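Local coordinates for L-lysine 6-oxidase (Marinomonas mediterranea, PDB 3WEU), which oxidises the side-chain amine of free L-lysine with a cysteine tryptophylquinone cofactor, releasing ammonium and the hydrogen peroxide that makes it antibacterial, at residues E101-L106 against S115-P120; W121-K126 against G213-Y218; K470-K475 against P485-C490. One frame throughout, in Å; residues are numbered along the deposited sequence.

Contact 1 of 3, residues E101-L106 against S115-P120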
loop_
_atom_site.group_PDB
_atom_site.type_symbol
_atom_site.label_atom_id
_atom_site.label_comp_id
_atom_site.label_asym_id
_atom_site.label_seq_id
_atom_site.Cartn_x
_atom_site.Cartn_y
_atom_site.Cartn_z
ATOM N N GLU A 101 -13.827 -21.431 4.471
ATOM C CA GLU A 101 -13.828 -22.619 5.218
ATOM C C GLU A 101 -14.948 -23.565 4.801
ATOM O O GLU A 101 -15.042 -23.925 3.612
ATOM C CB GLU A 101 -13.796 -22.266 6.705
ATOM C CG GLU A 101 -12.627 -21.384 7.073
ATOM C CD GLU A 101 -12.848 -19.893 6.766
ATOM O OE1 GLU A 101 -13.869 -19.300 7.198
ATOM O OE2 GLU A 101 -11.993 -19.358 6.054
ATOM N N LEU A 102 -15.794 -23.978 5.739
ATOM C CA LEU A 102 -16.748 -25.020 5.460
ATOM C C LEU A 102 -18.057 -24.529 4.847
ATOM O O LEU A 102 -18.925 -25.354 4.483
ATOM C CB LEU A 102 -17.052 -25.800 6.697
ATOM C CG LEU A 102 -16.207 -26.969 7.157
ATOM C CD1 LEU A 102 -15.503 -27.878 6.186
ATOM C CD2 LEU A 102 -15.744 -27.078 8.571
ATOM N N ASN A 103 -18.157 -23.209 4.658
ATOM C CA ASN A 103 -19.391 -22.679 4.025
ATOM C C ASN A 103 -19.416 -23.148 2.614
ATOM O O ASN A 103 -18.405 -23.041 1.856
ATOM C CB ASN A 103 -19.428 -21.174 4.088
ATOM C CG ASN A 103 -19.616 -20.662 5.532
ATOM O OD1 ASN A 103 -20.693 -20.796 6.148
ATOM N ND2 ASN A 103 -18.545 -20.197 6.097
ATOM N N GLY A 104 -20.581 -23.646 2.218
ATOM C CA GLY A 104 -20.724 -24.185 0.894
ATOM C C GLY A 104 -20.698 -25.664 0.843
ATOM O O GLY A 104 -21.069 -26.232 -0.152
ATOM N N ASN A 105 -20.272 -26.300 1.936
ATOM C CA ASN A 105 -20.168 -27.772 2.016
ATOM C C ASN A 105 -21.500 -28.414 2.409
ATOM O O ASN A 105 -21.982 -28.300 3.569
ATOM C CB ASN A 105 -19.058 -28.137 3.025
ATOM C CG ASN A 105 -18.755 -29.621 3.091
ATOM O OD1 ASN A 105 -19.528 -30.478 2.694
ATOM N ND2 ASN A 105 -17.600 -29.924 3.705
ATOM N N LEU A 106 -22.077 -29.135 1.460
ATOM C CA LEU A 106 -23.450 -29.651 1.579
ATOM C C LEU A 106 -23.547 -30.883 2.441
ATOM O O LEU A 106 -24.642 -31.351 2.763
ATOM C CB LEU A 106 -24.067 -29.876 0.188
ATOM C CG LEU A 106 -24.281 -28.609 -0.605
ATOM C CD1 LEU A 106 -24.616 -28.794 -2.051
ATOM C CD2 LEU A 106 -25.374 -27.821 0.053
ATOM N N SER A 115 -25.267 -20.299 -1.247
ATOM C CA SER A 115 -26.363 -19.245 -1.193
ATOM C C SER A 115 -26.891 -19.003 0.184
ATOM O O SER A 115 -27.016 -17.902 0.606
ATOM C CB SER A 115 -27.571 -19.664 -2.007
ATOM O OG SER A 115 -27.134 -19.596 -3.340
ATOM N N ALA A 116 -27.241 -20.033 0.895
ATOM C CA ALA A 116 -27.682 -19.796 2.245
ATOM C C ALA A 116 -26.692 -19.065 3.108
ATOM O O ALA A 116 -27.105 -18.395 4.046
ATOM C CB ALA A 116 -28.109 -21.086 2.898
ATOM N N ARG A 117 -25.385 -19.225 2.871
ATOM C CA ARG A 117 -24.376 -18.611 3.694
ATOM C C ARG A 117 -23.931 -17.277 3.174
ATOM O O ARG A 117 -23.038 -16.650 3.746
ATOM C CB ARG A 117 -23.150 -19.556 3.821
ATOM C CG ARG A 117 -23.433 -20.873 4.518
ATOM C CD ARG A 117 -24.116 -20.689 5.829
ATOM N NE ARG A 117 -23.779 -21.703 6.779
ATOM C CZ ARG A 117 -24.187 -21.663 8.037
ATOM N NH1 ARG A 117 -25.112 -20.799 8.359
ATOM N NH2 ARG A 117 -23.762 -22.550 8.924
ATOM N N GLY A 118 -24.510 -16.821 2.066
ATOM C CA GLY A 118 -24.128 -15.531 1.533
ATOM C C GLY A 118 -22.693 -15.449 1.014
ATOM O O GLY A 118 -22.075 -14.383 1.023
ATOM N N VAL A 119 -22.125 -16.568 0.580
ATOM C CA VAL A 119 -20.721 -16.505 0.154
ATOM C C VAL A 119 -20.574 -15.699 -1.147
ATOM O O VAL A 119 -21.226 -15.968 -2.100
ATOM C CB VAL A 119 -20.122 -17.908 -0.042
ATOM C CG1 VAL A 119 -18.620 -17.825 -0.312
ATOM C CG2 VAL A 119 -20.321 -18.728 1.198
ATOM N N PRO A 120 -19.677 -14.746 -1.187
ATOM C CA PRO A 120 -19.550 -14.020 -2.440
ATOM C C PRO A 120 -18.764 -14.704 -3.551
ATOM O O PRO A 120 -17.874 -15.559 -3.294
ATOM C CB PRO A 120 -18.839 -12.738 -2.048
ATOM C CG PRO A 120 -18.147 -13.014 -0.802
ATOM C CD PRO A 120 -18.824 -14.202 -0.128
HETATM O O HOH W 1 -20.812 -22.750 7.984
#
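N103 and R117 meet mainly by van der Waals contact, the amide oxygen of the asparagine resting against the aliphatic root of the arginine. N103 OD1 lies 3.2 Å from R117 CG, and the two side chains cross at about a right angle, with the amide and guanidinium planes 72° apart. N103 OD1 is also 3.3 Å from R117 NE, but at a poor angle for a hydrogen bond; that N-H goes to N112 OD1 instead. The arginine chain bends at chi2 (-51°) and again at chi3, which wraps CB, CG, CD and NE round the same oxygen. Nonpolar packing is completed by V119, whose CG2 lies 3.9 Å from N103 CB.

The pieces brought together are two turns of the long loop between strand 80-91 and helix 129-134, a type II beta turn from L102 to N105 and a type I turn from S115 to G118. Each is closed by its own backbone bond, N105 N to L102 O at 3.0 Å and G118 N to S115 O at 3.1 Å. G104 occupies the third position of the type II turn, with a positive phi of 102°.

Polar linkage across the contact passes through a water 2.7 Å from N103 OD1, which takes a weak bond from R117 NH2 at 3.1 Å. Stronger partners lie outside the two turns. N103 ND2 donates to R100 O and N397 OD1, while the buried R117 forms a salt bridge through NH1 with D396 OD1.

Contact 2 of 3, residues W121-K126 against G213-Y218. With SO4 (sulfate ion), chain C.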
loop_
_atom_site.group_PDB
_atom_site.type_symbol
_atom_site.label_atom_id
_atom_site.label_comp_id
_atom_site.label_asym_id
_atom_site.label_seq_id
_atom_site.Cartn_x
_atom_site.Cartn_y
_atom_site.Cartn_z
ATOM N N TRP A 121 -19.044 -14.293 -4.780
ATOM C CA TRP A 121 -18.337 -14.799 -5.932
ATOM C C TRP A 121 -17.032 -14.111 -5.964
ATOM O O TRP A 121 -16.971 -12.932 -5.616
ATOM C CB TRP A 121 -19.085 -14.432 -7.226
ATOM C CG TRP A 121 -20.307 -15.173 -7.442
ATOM C CD1 TRP A 121 -21.575 -14.684 -7.318
ATOM C CD2 TRP A 121 -20.444 -16.579 -7.754
ATOM N NE1 TRP A 121 -22.494 -15.690 -7.571
ATOM C CE2 TRP A 121 -21.821 -16.852 -7.877
ATOM C CE3 TRP A 121 -19.539 -17.614 -7.991
ATOM C CZ2 TRP A 121 -22.323 -18.145 -8.182
ATOM C CZ3 TRP A 121 -20.041 -18.902 -8.323
ATOM C CH2 TRP A 121 -21.412 -19.141 -8.450
ATOM N N ARG A 122 -15.953 -14.799 -6.388
ATOM C CA ARG A 122 -14.750 -14.111 -6.787
ATOM C C ARG A 122 -15.042 -13.197 -8.007
ATOM O O ARG A 122 -15.930 -13.504 -8.762
ATOM C CB ARG A 122 -13.646 -15.096 -7.129
ATOM C CG ARG A 122 -13.087 -15.786 -5.889
ATOM C CD ARG A 122 -12.355 -17.080 -6.324
ATOM N NE ARG A 122 -11.676 -17.701 -5.180
ATOM C CZ ARG A 122 -11.353 -18.988 -5.117
ATOM N NH1 ARG A 122 -11.507 -19.789 -6.195
ATOM N NH2 ARG A 122 -10.747 -19.434 -4.007
ATOM N N ASN A 123 -14.306 -12.102 -8.149
ATOM C CA ASN A 123 -14.501 -11.158 -9.291
ATOM C C ASN A 123 -15.996 -10.785 -9.386
ATOM O O ASN A 123 -16.677 -10.967 -10.420
ATOM C CB ASN A 123 -14.021 -11.789 -10.555
ATOM C CG ASN A 123 -12.500 -12.037 -10.489
ATOM O OD1 ASN A 123 -11.721 -11.116 -10.439
ATOM N ND2 ASN A 123 -12.108 -13.317 -10.461
ATOM N N ALA A 124 -16.465 -10.288 -8.247
ATOM C CA ALA A 124 -17.911 -10.099 -7.984
ATOM C C ALA A 124 -18.577 -9.009 -8.880
ATOM O O ALA A 124 -19.772 -9.033 -9.073
ATOM C CB ALA A 124 -18.099 -9.767 -6.506
ATOM N N SER A 125 -17.785 -8.119 -9.449
ATOM C CA SER A 125 -18.287 -7.107 -10.375
ATOM C C SER A 125 -18.681 -7.745 -11.717
ATOM O O SER A 125 -19.495 -7.204 -12.439
ATOM C CB SER A 125 -17.261 -5.993 -10.525
ATOM O OG SER A 125 -16.247 -6.368 -11.419
ATOM N N LYS A 126 -18.236 -8.968 -12.001
ATOM C CA LYS A 126 -18.727 -9.694 -13.148
ATOM C C LYS A 126 -19.908 -10.522 -12.754
ATOM O O LYS A 126 -19.780 -11.498 -12.011
ATOM C CB LYS A 126 -17.633 -10.582 -13.740
ATOM C CG LYS A 126 -16.383 -9.836 -14.210
ATOM C CD LYS A 126 -16.748 -8.832 -15.297
ATOM C CE LYS A 126 -15.682 -8.735 -16.368
ATOM N NZ LYS A 126 -14.558 -8.099 -15.674
ATOM N N GLY A 213 -7.267 -6.078 -2.534
ATOM C CA GLY A 213 -6.460 -6.624 -3.684
ATOM C C GLY A 213 -6.746 -8.097 -3.977
ATOM O O GLY A 213 -7.239 -8.780 -3.123
ATOM N N GLY A 214 -6.495 -8.598 -5.179
ATOM C CA GLY A 214 -6.654 -10.033 -5.411
ATOM C C GLY A 214 -7.631 -10.423 -6.485
ATOM O O GLY A 214 -7.619 -11.577 -6.962
ATOM N N ASP A 215 -8.497 -9.477 -6.893
ATOM C CA ASP A 215 -9.339 -9.693 -8.074
ATOM C C ASP A 215 -8.500 -9.818 -9.316
ATOM O O ASP A 215 -7.396 -9.280 -9.393
ATOM C CB ASP A 215 -10.319 -8.519 -8.271
ATOM C CG ASP A 215 -11.470 -8.547 -7.301
ATOM O OD1 ASP A 215 -11.820 -9.601 -6.711
ATOM O OD2 ASP A 215 -12.052 -7.478 -7.111
ATOM N N ASP A 216 -9.022 -10.572 -10.270
ATOM C CA ASP A 216 -8.493 -10.642 -11.630
ATOM C C ASP A 216 -7.072 -11.247 -11.588
ATOM O O ASP A 216 -6.110 -10.789 -12.260
ATOM C CB ASP A 216 -8.560 -9.226 -12.302
ATOM C CG ASP A 216 -8.423 -9.261 -13.821
ATOM O OD1 ASP A 216 -8.653 -10.304 -14.475
ATOM O OD2 ASP A 216 -8.150 -8.186 -14.401
ATOM N N TRP A 217 -6.977 -12.304 -10.774
ATOM C CA TRP A 217 -5.792 -13.137 -10.656
ATOM C C TRP A 217 -6.071 -14.536 -11.137
ATOM O O TRP A 217 -7.222 -15.091 -11.051
ATOM C CB TRP A 217 -5.316 -13.223 -9.160
ATOM C CG TRP A 217 -4.311 -12.187 -8.897
ATOM C CD1 TRP A 217 -4.561 -10.872 -8.701
ATOM C CD2 TRP A 217 -2.889 -12.318 -8.903
ATOM N NE1 TRP A 217 -3.395 -10.181 -8.575
ATOM C CE2 TRP A 217 -2.352 -11.041 -8.707
ATOM C CE3 TRP A 217 -2.012 -13.382 -9.073
ATOM C CZ2 TRP A 217 -0.985 -10.813 -8.642
ATOM C CZ3 TRP A 217 -0.679 -13.137 -9.016
ATOM C CH2 TRP A 217 -0.178 -11.890 -8.788
ATOM N N TYR A 218 -4.981 -15.184 -11.560
ATOM C CA TYR A 218 -5.061 -16.500 -12.201
ATOM C C TYR A 218 -3.854 -17.349 -11.871
ATOM O O TYR A 218 -2.782 -16.809 -11.689
ATOM C CB TYR A 218 -5.129 -16.332 -13.766
ATOM C CG TYR A 218 -6.262 -15.452 -14.153
ATOM C CD1 TYR A 218 -7.527 -15.971 -14.387
ATOM C CD2 TYR A 218 -6.084 -14.076 -14.182
ATOM C CE1 TYR A 218 -8.588 -15.118 -14.656
ATOM C CE2 TYR A 218 -7.140 -13.236 -14.405
ATOM C CZ TYR A 218 -8.371 -13.758 -14.634
ATOM O OH TYR A 218 -9.354 -12.829 -14.856
HETATM S S SO4 C . -10.612 -16.013 -2.035
HETATM O O1 SO4 C . -11.561 -15.141 -1.249
HETATM O O2 SO4 C . -10.773 -15.525 -3.470
HETATM O O3 SO4 C . -9.189 -15.750 -1.613
HETATM O O4 SO4 C . -10.841 -17.514 -1.852
HETATM O O HOH W 2 -9.285 -13.828 -9.860
HETATM O O HOH W 3 -11.854 -12.040 -6.471
HETATM O O HOH W 4 -14.585 -9.485 -6.106
#
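The loop ahead of helix 129-134 turns here against the lead-in to strand 217-219, an outermost strand of a small three-stranded antiparallel sheet. N123 opens a type I beta turn that runs to K126, and its side chain makes the direct link: D216 N donates to N123 OD1 at 2.8 Å. The donor lies in the carbonyl plane, on a lone pair of OD1, although the bond is bent, with an N-H...O angle of 137°. N123 CG lies anti to its carbonyl carbon (chi1 -64°), and this carries the amide end closer to the opposite backbone than the CB alone would come. The other end of the amide is used as well. N123 ND2 donates to A94 O and to a water that W217 N also bonds.

D215 contributes through solvent. D215 OD1 accepts from one water at 2.5 Å that takes the N-H of N123, and from a second at 2.8 Å that takes the N-H of A124. D216 turns its carboxylate to Y218 and N205: Y218 OH donates to D216 OD1 at 2.6 Å, and D216 OD2 accepts from N205 ND2.

Beside the turn, R122 extends to a sulfate, probably from the crystallisation liquor. R122 NE reaches SO4 O2 and R122 NH2 reaches SO4 O4, each at 2.9 Å, with the sulfur in the guanidinium plane; F99 N also binds the ion. R122 NH1 is meanwhile taken by K93 O and K503 O. With both ends of the N123 amide engaged, the amide is held against rotation, and three waters each tie a side-chain atom of one segment to a backbone N-H of the other.

Contact 3 of 3, residues K470-K475 against P485-C490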
loop_
_atom_site.group_PDB
_atom_site.type_symbol
_atom_site.label_atom_id
_atom_site.label_comp_id
_atom_site.label_asym_id
_atom_site.label_seq_id
_atom_site.Cartn_x
_atom_site.Cartn_y
_atom_site.Cartn_z
ATOM N N LYS A 470 -17.746 -38.996 -11.333
ATOM C CA LYS A 470 -18.840 -38.926 -12.302
ATOM C C LYS A 470 -18.676 -37.766 -13.202
ATOM O O LYS A 470 -18.447 -36.643 -12.760
ATOM C CB LYS A 470 -20.152 -38.738 -11.490
ATOM C CG LYS A 470 -21.426 -38.809 -12.361
ATOM C CD LYS A 470 -22.642 -38.445 -11.516
ATOM C CE LYS A 470 -23.223 -39.600 -10.723
ATOM N NZ LYS A 470 -23.789 -39.137 -9.414
ATOM N N HIS A 471 -18.810 -37.987 -14.501
ATOM C CA HIS A 471 -18.676 -36.969 -15.460
ATOM C C HIS A 471 -20.063 -36.364 -15.789
ATOM O O HIS A 471 -21.037 -37.095 -15.953
ATOM C CB HIS A 471 -18.160 -37.569 -16.772
ATOM C CG HIS A 471 -16.734 -37.983 -16.734
ATOM N ND1 HIS A 471 -15.888 -37.809 -17.812
ATOM C CD2 HIS A 471 -16.013 -38.646 -15.790
ATOM C CE1 HIS A 471 -14.694 -38.296 -17.528
ATOM N NE2 HIS A 471 -14.736 -38.811 -16.302
ATOM N N TYR A 472 -20.129 -35.065 -15.813
ATOM C CA TYR A 472 -21.276 -34.335 -16.330
ATOM C C TYR A 472 -21.049 -34.113 -17.838
ATOM O O TYR A 472 -20.104 -33.476 -18.222
ATOM C CB TYR A 472 -21.358 -33.027 -15.698
ATOM C CG TYR A 472 -22.541 -32.146 -16.093
ATOM C CD1 TYR A 472 -23.850 -32.525 -15.807
ATOM C CD2 TYR A 472 -22.317 -30.920 -16.688
ATOM C CE1 TYR A 472 -24.909 -31.682 -16.124
ATOM C CE2 TYR A 472 -23.353 -30.071 -17.010
ATOM C CZ TYR A 472 -24.631 -30.463 -16.715
ATOM O OH TYR A 472 -25.605 -29.598 -17.047
ATOM N N GLN A 473 -21.894 -34.669 -18.658
ATOM C CA GLN A 473 -21.802 -34.461 -20.140
ATOM C C GLN A 473 -20.514 -34.905 -20.784
ATOM O O GLN A 473 -19.691 -35.636 -20.234
ATOM C CB GLN A 473 -21.978 -32.959 -20.479
ATOM C CG GLN A 473 -23.100 -32.187 -19.802
ATOM C CD GLN A 473 -24.245 -31.861 -20.747
ATOM O OE1 GLN A 473 -24.440 -32.524 -21.747
ATOM N NE2 GLN A 473 -24.993 -30.823 -20.439
ATOM N N ASP A 474 -20.260 -34.362 -21.975
ATOM C CA ASP A 474 -19.284 -34.955 -22.864
ATOM C C ASP A 474 -18.751 -33.917 -23.837
ATOM O O ASP A 474 -19.134 -32.718 -23.810
ATOM C CB ASP A 474 -19.915 -36.120 -23.617
ATOM C CG ASP A 474 -21.007 -35.649 -24.597
ATOM O OD1 ASP A 474 -21.191 -34.427 -24.870
ATOM O OD2 ASP A 474 -21.701 -36.533 -25.096
ATOM N N LYS A 475 -17.753 -34.348 -24.629
ATOM C CA LYS A 475 -17.000 -33.439 -25.458
ATOM C C LYS A 475 -17.959 -32.628 -26.367
ATOM O O LYS A 475 -17.857 -31.410 -26.466
ATOM C CB LYS A 475 -15.965 -34.214 -26.325
ATOM C CG LYS A 475 -15.371 -33.370 -27.417
ATOM C CD LYS A 475 -14.228 -34.093 -28.141
ATOM C CE LYS A 475 -13.488 -33.159 -29.092
ATOM N NZ LYS A 475 -14.390 -32.609 -30.169
ATOM N N PRO A 485 -20.086 -21.761 -15.445
ATOM C CA PRO A 485 -19.305 -21.155 -14.338
ATOM C C PRO A 485 -19.934 -21.272 -12.932
ATOM O O PRO A 485 -19.244 -21.514 -11.917
ATOM C CB PRO A 485 -19.158 -19.678 -14.784
ATOM C CG PRO A 485 -20.247 -19.469 -15.814
ATOM C CD PRO A 485 -20.304 -20.787 -16.545
ATOM N N GLU A 486 -21.251 -21.211 -12.863
ATOM C CA GLU A 486 -21.911 -21.137 -11.571
ATOM C C GLU A 486 -22.369 -22.495 -11.080
ATOM O O GLU A 486 -22.848 -22.600 -9.974
ATOM C CB GLU A 486 -23.068 -20.097 -11.597
ATOM C CG GLU A 486 -24.124 -20.296 -12.610
ATOM C CD GLU A 486 -23.686 -19.730 -13.972
ATOM O OE1 GLU A 486 -23.761 -18.459 -14.266
ATOM O OE2 GLU A 486 -23.246 -20.599 -14.734
ATOM N N ARG A 487 -22.187 -23.557 -11.859
ATOM C CA ARG A 487 -22.728 -24.862 -11.527
ATOM C C ARG A 487 -21.926 -25.523 -10.389
ATOM O O ARG A 487 -20.709 -25.728 -10.525
ATOM C CB ARG A 487 -22.707 -25.802 -12.730
ATOM C CG ARG A 487 -23.189 -27.195 -12.457
ATOM C CD ARG A 487 -23.261 -28.060 -13.700
ATOM N NE ARG A 487 -23.741 -29.407 -13.445
ATOM C CZ ARG A 487 -22.968 -30.378 -12.965
ATOM N NH1 ARG A 487 -21.680 -30.090 -12.694
ATOM N NH2 ARG A 487 -23.443 -31.588 -12.739
ATOM N N ASP A 488 -22.615 -25.865 -9.312
ATOM C CA ASP A 488 -22.040 -26.686 -8.253
ATOM C C ASP A 488 -22.387 -28.146 -8.475
ATOM O O ASP A 488 -23.504 -28.594 -8.309
ATOM C CB ASP A 488 -22.543 -26.231 -6.907
ATOM C CG ASP A 488 -21.809 -26.920 -5.744
ATOM O OD1 ASP A 488 -21.015 -27.854 -6.007
ATOM O OD2 ASP A 488 -22.012 -26.515 -4.600
ATOM N N GLU A 489 -21.382 -28.928 -8.870
ATOM C CA GLU A 489 -21.536 -30.335 -8.995
ATOM C C GLU A 489 -22.012 -31.041 -7.763
ATOM O O GLU A 489 -22.645 -32.114 -7.840
ATOM C CB GLU A 489 -20.201 -30.922 -9.426
ATOM C CG GLU A 489 -19.077 -30.889 -8.352
ATOM C CD GLU A 489 -18.495 -29.509 -8.040
ATOM O OE1 GLU A 489 -18.780 -28.444 -8.693
ATOM O OE2 GLU A 489 -17.641 -29.483 -7.104
ATOM N N CYS A 490 -21.683 -30.498 -6.580
ATOM C CA CYS A 490 -22.263 -31.080 -5.347
ATOM C C CYS A 490 -23.756 -30.820 -5.137
ATOM O O CYS A 490 -24.409 -31.604 -4.474
ATOM C CB CYS A 490 -21.536 -30.562 -4.127
ATOM S SG CYS A 490 -19.778 -31.113 -4.160
#
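Y472 and R487 form a flat cation-pi stack, the guanidinium lying over one face of the phenol ring with the planes 21° apart. R487 CZ stands 3.6 Å from the ring centroid of Y472, only 12° off the normal. The overlap runs along the ring: R487 NE sits over the centre of the Y472 ring, 3.5 Å above its plane, and R487 NH2 reaches toward the CB end, 3.2 Å from Y472 CD1. Next in line, R487 CD adds a CH-pi contact to the same face, 4.2 Å from the Y472 centroid.

Torsions set up the stack. Both Y472 and R487 carry CG opposite the backbone N; the arginine then runs fully extended from CG to NE, which brings its charged group over the ring, and the turn at chi4 (-81°) lays it flat. The opposite face of Y472 is met by the next side chain along, Q473 CG, toward the rim.

In the fold, the stack bridges the loops that precede two successive short helices, 475-481 and 489-492. Each helix has an aspartate at its N-cap. D474 OD1 accepts from Y477 N, and D488 OD1 accepts from C490 N at 2.8 Å, approached from above the carboxylate plane.

Further out, the loop after helix 489-492 anchors both partners: R487 NH2 donates to T494 OG1 and G495 O, two bonds that probably hold the rotation of the guanidinium, while the Y472 side chain touches T494 and E497 and its backbone bonds C496. R487 NH1 adds a long, weak ion pair with D500.

How the contacts relate
Contacts 1 and 2 are neighbours in sequence, S115-P120 running straight into W121-K126, and both use the long loop before helix 129-134; contact 3 belongs to the C-terminal domain. Contact 1 is wholly buried, contacts 2 and 3 only partly. Each has an arginine, differently matched: R117 has a salt bridge to D396, R122 a sulfate, and R487 a ring face plus only a long, weak ion pair. Across the segments, contact 2 alone has a direct hydrogen bond. Contact 3 meets both others by packing: L106 CD1 lies 3.7 Å from C490 O, and W121 CH2 is 3.7 Å from E486 CB, so the N-terminal loop touches P485-C490 at two places.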